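Side-chain contacts in Cwp19 (Clostridioides difficile, PDB 5OQ3), which probably hydrolyses cell-wall peptidoglycan, the part described here being its TIM-barrel glycoside hydrolase domain: residues 152-157 against 193-198; 228-233 against 240-245; 325-328 against 333-336. All coordinates share one frame; numbering follows the deposited sequence.

Contact 1 of 3, residues 152-157 against 193-198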
loop_
_atom_site.group_PDB
_atom_site.type_symbol
_atom_site.label_atom_id
_atom_site.label_comp_id
_atom_site.label_asym_id
_atom_site.label_seq_id
_atom_site.Cartn_x
_atom_site.Cartn_y
_atom_site.Cartn_z
ATOM N N VAL A 152 -7.139 -11.697 -15.712
ATOM C CA VAL A 152 -6.015 -11.912 -16.612
ATOM C C VAL A 152 -4.958 -12.741 -15.884
ATOM O O VAL A 152 -4.587 -12.406 -14.756
ATOM C CB VAL A 152 -5.393 -10.566 -17.079
ATOM C CG1 VAL A 152 -4.141 -10.763 -17.883
ATOM C CG2 VAL A 152 -6.366 -9.725 -17.874
ATOM N N LYS A 153 -4.431 -13.755 -16.561
ATOM C CA LYS A 153 -3.336 -14.542 -16.041
ATOM C C LYS A 153 -2.024 -13.937 -16.501
ATOM O O LYS A 153 -1.835 -13.647 -17.695
ATOM C CB LYS A 153 -3.435 -16.000 -16.539
ATOM C CG LYS A 153 -2.534 -16.947 -15.782
ATOM C CD LYS A 153 -2.667 -18.365 -16.265
ATOM C CE LYS A 153 -1.824 -19.263 -15.384
ATOM N NZ LYS A 153 -2.006 -20.701 -15.658
ATOM N N HIS A 154 -1.098 -13.754 -15.547
ATOM C CA HIS A 154 0.246 -13.240 -15.839
ATOM C C HIS A 154 1.207 -14.121 -15.101
ATOM O O HIS A 154 1.140 -14.176 -13.872
ATOM C CB HIS A 154 0.372 -11.771 -15.398
ATOM C CG HIS A 154 1.727 -11.185 -15.672
ATOM N ND1 HIS A 154 2.776 -11.237 -14.761
ATOM C CD2 HIS A 154 2.217 -10.573 -16.776
ATOM C CE1 HIS A 154 3.847 -10.679 -15.298
ATOM N NE2 HIS A 154 3.532 -10.247 -16.509
ATOM N N GLY A 155 2.083 -14.830 -15.826
ATOM C CA GLY A 155 2.918 -15.852 -15.236
ATOM C C GLY A 155 2.049 -16.903 -14.561
ATOM O O GLY A 155 1.118 -17.445 -15.163
ATOM N N ASN A 156 2.324 -17.153 -13.298
ATOM C CA ASN A 156 1.565 -18.141 -12.527
ATOM C C ASN A 156 0.552 -17.524 -11.569
ATOM O O ASN A 156 0.134 -18.147 -10.620
ATOM C CB ASN A 156 2.510 -19.110 -11.813
ATOM C CG ASN A 156 3.506 -18.416 -10.900
ATOM O OD1 ASN A 156 3.296 -17.282 -10.456
ATOM N ND2 ASN A 156 4.607 -19.117 -10.600
ATOM N N LYS A 157 0.134 -16.304 -11.848
ATOM C CA LYS A 157 -0.801 -15.592 -11.001
ATOM C C LYS A 157 -1.897 -14.943 -11.838
ATOM O O LYS A 157 -1.738 -14.705 -13.041
ATOM C CB LYS A 157 -0.054 -14.491 -10.215
ATOM C CG LYS A 157 0.880 -15.037 -9.167
ATOM C CD LYS A 157 1.803 -13.985 -8.550
ATOM C CE LYS A 157 1.010 -13.006 -7.701
ATOM N NZ LYS A 157 1.840 -11.944 -7.065
ATOM N N PHE A 193 0.446 -2.561 -9.147
ATOM C CA PHE A 193 -0.447 -2.133 -10.166
ATOM C C PHE A 193 -0.434 -3.191 -11.273
ATOM O O PHE A 193 -0.767 -4.335 -10.989
ATOM C CB PHE A 193 -0.105 -0.686 -10.602
ATOM C CG PHE A 193 -0.291 0.288 -9.505
ATOM C CD1 PHE A 193 -1.550 0.750 -9.219
ATOM C CD2 PHE A 193 0.770 0.610 -8.660
ATOM C CE1 PHE A 193 -1.757 1.604 -8.193
ATOM C CE2 PHE A 193 0.560 1.462 -7.621
ATOM C CZ PHE A 193 -0.701 1.963 -7.381
ATOM N N TYR A 194 0.037 -2.892 -12.473
ATOM C CA TYR A 194 0.213 -3.947 -13.458
ATOM C C TYR A 194 1.404 -4.774 -13.004
ATOM O O TYR A 194 2.357 -4.220 -12.450
ATOM C CB TYR A 194 0.493 -3.367 -14.855
ATOM C CG TYR A 194 -0.708 -2.891 -15.605
ATOM C CD1 TYR A 194 -1.204 -1.613 -15.420
ATOM C CD2 TYR A 194 -1.332 -3.713 -16.557
ATOM C CE1 TYR A 194 -2.315 -1.153 -16.145
ATOM C CE2 TYR A 194 -2.428 -3.267 -17.291
ATOM C CZ TYR A 194 -2.933 -2.004 -17.046
ATOM O OH TYR A 194 -4.023 -1.591 -17.757
ATOM N N PRO A 195 1.362 -6.115 -13.225
ATOM C CA PRO A 195 2.446 -6.941 -12.712
ATOM C C PRO A 195 3.644 -6.998 -13.595
ATOM O O PRO A 195 4.619 -7.599 -13.229
ATOM C CB PRO A 195 1.814 -8.324 -12.659
ATOM C CG PRO A 195 0.765 -8.302 -13.752
ATOM C CD PRO A 195 0.201 -6.929 -13.685
ATOM N N GLY A 196 3.608 -6.448 -14.782
ATOM C CA GLY A 196 4.837 -6.442 -15.542
ATOM C C GLY A 196 4.618 -5.754 -16.810
ATOM O O GLY A 196 3.485 -5.335 -17.127
ATOM N N VAL A 197 5.721 -5.597 -17.514
ATOM C CA VAL A 197 5.748 -4.829 -18.730
ATOM C C VAL A 197 4.670 -5.369 -19.636
ATOM O O VAL A 197 3.939 -4.572 -20.197
ATOM C CB VAL A 197 7.134 -4.766 -19.420
ATOM C CG1 VAL A 197 8.167 -4.092 -18.512
ATOM C CG2 VAL A 197 7.620 -6.139 -19.872
ATOM N N SER A 198 4.598 -6.706 -19.759
ATOM C CA SER A 198 3.612 -7.355 -20.546
ATOM C C SER A 198 2.419 -7.819 -19.687
ATOM O O SER A 198 2.499 -8.045 -18.484
ATOM C CB SER A 198 4.191 -8.528 -21.318
ATOM O OG SER A 198 4.323 -9.718 -20.571
HETATM O O HOH W 1 5.865 -9.030 -17.963
#

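Contact 2 of 3, residues 228-233 against 240-245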
loop_
_atom_site.group_PDB
_atom_site.type_symbol
_atom_site.label_atom_id
_atom_site.label_comp_id
_atom_site.label_asym_id
_atom_site.label_seq_id
_atom_site.Cartn_x
_atom_site.Cartn_y
_atom_site.Cartn_z
ATOM N N ASP A 228 -11.068 7.917 -9.500
ATOM C CA ASP A 228 -12.446 7.513 -9.207
ATOM C C ASP A 228 -12.607 7.050 -7.761
ATOM O O ASP A 228 -13.613 7.294 -7.139
ATOM C CB ASP A 228 -12.881 6.387 -10.158
ATOM C CG ASP A 228 -13.164 6.876 -11.606
ATOM O OD1 ASP A 228 -13.098 8.109 -11.869
ATOM O OD2 ASP A 228 -13.482 5.969 -12.404
ATOM N N VAL A 229 -11.588 6.433 -7.177
ATOM C CA VAL A 229 -11.595 6.054 -5.770
ATOM C C VAL A 229 -11.597 7.328 -4.917
ATOM O O VAL A 229 -12.411 7.460 -3.990
ATOM C CB VAL A 229 -10.370 5.153 -5.435
ATOM C CG1 VAL A 229 -10.220 4.982 -3.905
ATOM C CG2 VAL A 229 -10.550 3.776 -6.076
ATOM N N LYS A 230 -10.736 8.283 -5.227
ATOM C CA LYS A 230 -10.730 9.531 -4.483
ATOM C C LYS A 230 -12.093 10.208 -4.521
ATOM O O LYS A 230 -12.613 10.647 -3.490
ATOM C CB LYS A 230 -9.600 10.467 -4.937
ATOM C CG LYS A 230 -9.447 11.566 -3.921
ATOM C CD LYS A 230 -8.186 12.205 -3.997
ATOM C CE LYS A 230 -8.278 13.176 -5.041
ATOM N NZ LYS A 230 -8.989 14.360 -4.514
ATOM N N ALA A 231 -12.665 10.287 -5.725
ATOM C CA ALA A 231 -13.965 10.953 -5.850
ATOM C C ALA A 231 -15.051 10.251 -5.047
ATOM O O ALA A 231 -15.911 10.895 -4.449
ATOM C CB ALA A 231 -14.362 11.063 -7.311
ATOM N N SER A 232 -15.035 8.925 -5.057
ATOM C CA SER A 232 -16.014 8.149 -4.318
ATOM C C SER A 232 -15.902 8.449 -2.822
ATOM O O SER A 232 -16.861 8.767 -2.144
ATOM C CB SER A 232 -15.809 6.651 -4.590
ATOM O OG SER A 232 -16.595 5.878 -3.704
ATOM N N ILE A 233 -14.681 8.360 -2.316
ATOM C CA ILE A 233 -14.412 8.643 -0.906
ATOM C C ILE A 233 -14.941 10.021 -0.538
ATOM O O ILE A 233 -15.726 10.154 0.439
ATOM C CB ILE A 233 -12.921 8.522 -0.550
ATOM C CG1 ILE A 233 -12.452 7.118 -0.760
ATOM C CG2 ILE A 233 -12.674 9.007 0.880
ATOM C CD1 ILE A 233 -10.931 7.004 -0.777
ATOM N N VAL A 240 -11.995 12.007 4.938
ATOM C CA VAL A 240 -11.174 10.791 4.844
ATOM C C VAL A 240 -10.180 10.981 3.737
ATOM O O VAL A 240 -10.525 11.389 2.630
ATOM C CB VAL A 240 -12.069 9.567 4.555
ATOM C CG1 VAL A 240 -11.233 8.356 4.194
ATOM C CG2 VAL A 240 -12.900 9.268 5.799
ATOM N N VAL A 241 -8.918 10.700 4.060
ATOM C CA VAL A 241 -7.796 10.905 3.096
ATOM C C VAL A 241 -7.568 9.657 2.235
ATOM O O VAL A 241 -7.850 8.539 2.657
ATOM C CB VAL A 241 -6.513 11.343 3.805
ATOM C CG1 VAL A 241 -6.766 12.638 4.543
ATOM C CG2 VAL A 241 -5.951 10.299 4.781
ATOM N N PHE A 242 -7.014 9.879 1.066
ATOM C CA PHE A 242 -6.652 8.806 0.146
ATOM C C PHE A 242 -5.184 8.955 -0.230
ATOM O O PHE A 242 -4.741 10.028 -0.695
ATOM C CB PHE A 242 -7.523 8.908 -1.111
ATOM C CG PHE A 242 -7.214 7.887 -2.151
ATOM C CD1 PHE A 242 -7.144 6.539 -1.848
ATOM C CD2 PHE A 242 -6.974 8.257 -3.460
ATOM C CE1 PHE A 242 -6.826 5.599 -2.817
ATOM C CE2 PHE A 242 -6.702 7.322 -4.424
ATOM C CZ PHE A 242 -6.611 5.998 -4.117
ATOM N N GLY A 243 -4.441 7.880 -0.059
ATOM C CA GLY A 243 -3.035 7.908 -0.422
ATOM C C GLY A 243 -2.554 6.614 -1.025
ATOM O O GLY A 243 -3.170 5.558 -0.882
ATOM N N VAL A 244 -1.387 6.737 -1.684
ATOM C CA VAL A 244 -0.781 5.606 -2.350
ATOM C C VAL A 244 0.693 5.601 -2.027
ATOM O O VAL A 244 1.354 6.640 -1.989
ATOM C CB VAL A 244 -0.992 5.715 -3.911
ATOM C CG1 VAL A 244 -0.347 4.564 -4.646
ATOM C CG2 VAL A 244 -2.459 5.832 -4.237
ATOM N N SER A 245 1.197 4.374 -1.864
ATOM C CA SER A 245 2.602 4.130 -1.645
ATOM C C SER A 245 3.207 3.373 -2.830
ATOM O O SER A 245 3.146 2.136 -2.876
ATOM C CB SER A 245 2.820 3.335 -0.358
ATOM O OG SER A 245 4.165 3.071 -0.075
#

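Contact 3 of 3, residues 325-328 against 333-336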
loop_
_atom_site.group_PDB
_atom_site.type_symbol
_atom_site.label_atom_id
_atom_site.label_comp_id
_atom_site.label_asym_id
_atom_site.label_seq_id
_atom_site.Cartn_x
_atom_site.Cartn_y
_atom_site.Cartn_z
ATOM N N GLY A 325 12.428 1.612 5.160
ATOM C CA GLY A 325 12.659 0.180 5.080
ATOM C C GLY A 325 13.338 -0.496 6.237
ATOM O O GLY A 325 14.385 -1.159 6.077
ATOM N N ILE A 326 12.735 -0.363 7.416
ATOM C CA ILE A 326 13.329 -0.848 8.645
ATOM C C ILE A 326 13.431 -2.373 8.699
ATOM O O ILE A 326 14.173 -2.887 9.524
ATOM C CB ILE A 326 12.714 -0.255 9.917
ATOM C CG1 ILE A 326 11.223 -0.500 10.024
ATOM C CG2 ILE A 326 13.072 1.234 10.040
ATOM C CD1 ILE A 326 10.643 -0.326 11.405
ATOM N N TYR A 327 12.709 -3.078 7.824
ATOM C CA TYR A 327 12.897 -4.519 7.684
ATOM C C TYR A 327 14.319 -4.904 7.258
ATOM O O TYR A 327 14.757 -6.032 7.485
ATOM C CB TYR A 327 11.838 -5.108 6.724
ATOM C CG TYR A 327 12.045 -4.731 5.270
ATOM C CD1 TYR A 327 11.552 -3.537 4.752
ATOM C CD2 TYR A 327 12.676 -5.602 4.399
ATOM C CE1 TYR A 327 11.723 -3.215 3.409
ATOM C CE2 TYR A 327 12.866 -5.292 3.060
ATOM C CZ TYR A 327 12.358 -4.101 2.557
ATOM O OH TYR A 327 12.496 -3.771 1.221
ATOM N N LYS A 328 15.028 -3.999 6.582
ATOM C CA LYS A 328 16.422 -4.261 6.188
ATOM C C LYS A 328 17.337 -3.976 7.355
ATOM O O LYS A 328 17.536 -2.824 7.745
ATOM C CB LYS A 328 16.804 -3.444 4.967
ATOM C CG LYS A 328 16.029 -3.754 3.703
ATOM C CD LYS A 328 16.694 -3.155 2.471
ATOM C CE LYS A 328 15.938 -3.491 1.206
ATOM N NZ LYS A 328 16.553 -2.864 0.027
ATOM N N SER A 333 20.314 -11.648 2.570
ATOM C CA SER A 333 19.168 -11.586 1.659
ATOM C C SER A 333 18.939 -10.186 1.053
ATOM O O SER A 333 18.398 -10.075 -0.052
ATOM C CB SER A 333 17.899 -12.062 2.376
ATOM O OG SER A 333 17.577 -11.220 3.473
ATOM N N TYR A 334 19.353 -9.130 1.770
ATOM C CA TYR A 334 19.302 -7.752 1.261
ATOM C C TYR A 334 20.668 -7.173 0.910
ATOM O O TYR A 334 20.842 -5.963 0.914
ATOM C CB TYR A 334 18.603 -6.856 2.292
ATOM C CG TYR A 334 17.252 -7.382 2.677
ATOM C CD1 TYR A 334 16.290 -7.641 1.699
ATOM C CD2 TYR A 334 16.932 -7.646 4.007
ATOM C CE1 TYR A 334 15.043 -8.136 2.029
ATOM C CE2 TYR A 334 15.676 -8.128 4.351
ATOM C CZ TYR A 334 14.741 -8.388 3.348
ATOM O OH TYR A 334 13.482 -8.876 3.636
ATOM N N GLY A 335 21.628 -8.041 0.573
ATOM C CA GLY A 335 23.003 -7.627 0.276
ATOM C C GLY A 335 23.713 -6.904 1.408
ATOM O O GLY A 335 24.580 -6.066 1.161
ATOM N N GLY A 336 23.338 -7.207 2.652
ATOM C CA GLY A 336 23.892 -6.521 3.809
ATOM C C GLY A 336 23.391 -5.106 4.090
ATOM O O GLY A 336 23.868 -4.470 5.041
HETATM O O HOH W 2 18.255 -5.241 -0.642
#

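Contact 1 of 3, residues 152-157 against 193-198
The imidazole of H154 carries the pyrrolidine ring of P195 over one face and water 1 at its edge, in the ring plane. This joins the turn end of a beta hairpin (strands 151-154 and 157-160) to the beta-alpha loop that follows the fourth strand of the TIM barrel, 186-189. The evidence for a CH-pi contact is direct: P195 CG lies 3.8 Å from the centroid of the H154 ring and 22° off its normal. It is displaced toward the rim, closest to H154 CG at 3.6 Å, and P195 CB follows over H154 ND1 at 3.7 Å. The imidazole reaches P195 because CG of H154 is anti to the backbone N (chi1 -180°), extending the ring away from the hairpin, and because chi2 of -90° turns its plane so that a face meets the proline. The imidazole and the pyrrolidine point in opposite senses as they overlap. The far end of the imidazole comes close to S198, whose O is 3.1 Å from H154 NE2, but the angle is too poor for a hydrogen bond.

A type II' turn from H154 to K157 fixes the hairpin end: H154 N donates to K157 O at 2.8 Å, and K157 N returns a bond to H154 O. Y159, on the partner strand, touches both H154 and P195, while the Y194 ring packs edge-to-face with F199 and Y272. The contact is small, with 161 Å² buried, and lies at the protein surface; its polar link runs through a solvent molecule. Water 1 binds H154 NE2 at 3.0 Å and accepts from the backbone N of S198 at 3.2 Å.

Contact 2 of 3, residues 228-233 against 240-245
With chi1 at 178°, F242 swings its ring out from the strand toward the helix, and V229 presents CG1, its branch anti to N, to meet it. V229 CG1 comes to 3.6 Å from F242 CE1. It stands over one face of the ring, 3.9 Å from the F242 centroid and 24° off the normal, which qualifies as a CH-pi contact, and the V229 side chain is roughly perpendicular to that of F242. I233 bridges two residues of the strand segment with separate branches: its CD1 is 3.9 Å from F242 CB, whereas its CG2 is 3.7 Å from V240 CG1. K230 contributes the base of its chain, CB lying 3.7 Å from F242 CD2, before bends at chi3 and chi4 carry the ammonium end away.

The side chains thus meet through carbon atoms alone, and the contact is largely buried. Helix 214-236 leads back to strand 241-244, completing the beta-alpha-beta crossover from strand 186-189 in the TIM barrel, and runs nearly antiparallel to it (162° between the local axes, 8.8 Å apart). V229 also meets V172 of helix 165-181, while F242 packs edge-to-face on F189 and I233 touches V187, both of the adjacent strand 186-189.

Contact 3 of 3, residues 325-328 against 333-336
Y327 turns the edge of its ring to the face of Y334 in a T-shaped pair within the beta-alpha loop after the seventh strand of the TIM barrel, 319-324. The planes of the Y327 and Y334 rings stand at 82° and their centroids are 5.2 Å apart. It is the CD2-CE2 side of Y327 that points in, CD2 lying 3.6 Å from Y334 CZ, so the meeting is at the hydroxyl end of the second ring. A chi1 of 71° sets CG of Y327 between its backbone N and carbonyl carbon, and K328 CG lies over one face of the Y327 ring, toward the rim.

K328 also covers Y334, on the face that Y327 meets but nearer its root: its CG is 4.2 Å from the Y334 centroid and 21° off the normal, a CH-pi contact. On the opposite face S333 OG sits over the ring centre, so Y334 is sandwiched. A type I turn from G325 to K328 is closed by K328 N bonding to G325 O at 3.0 Å. Beyond CG the lysine runs extended, and its NZ bonds to Y292 O and Q337 OE1. The same K328 NZ donates to water 2 at 3.0 Å, and that water donates to Y334 O at 3.1 Å.

The three contacts follow one another in series along the chain, so none nests in or crosses another. Contact 1 comes first and closes the longest loop, 35 residues that include helix 165-181 and strand 186-189, bringing a hairpin onto the loop beyond that strand. Contact 2 spans the short return from helix 214-236 to strand 241-244, the fifth strand of the barrel. Contact 3 closes four residues within the loop between strand 319-324 and helix 343-350. Contacts 1 and 2 touch where F193 CZ packs 3.8 Å from V244 CG1. Contacts 2 and 3 lie on opposite sides of the chain's centre, their nearest atoms about 10 Å apart.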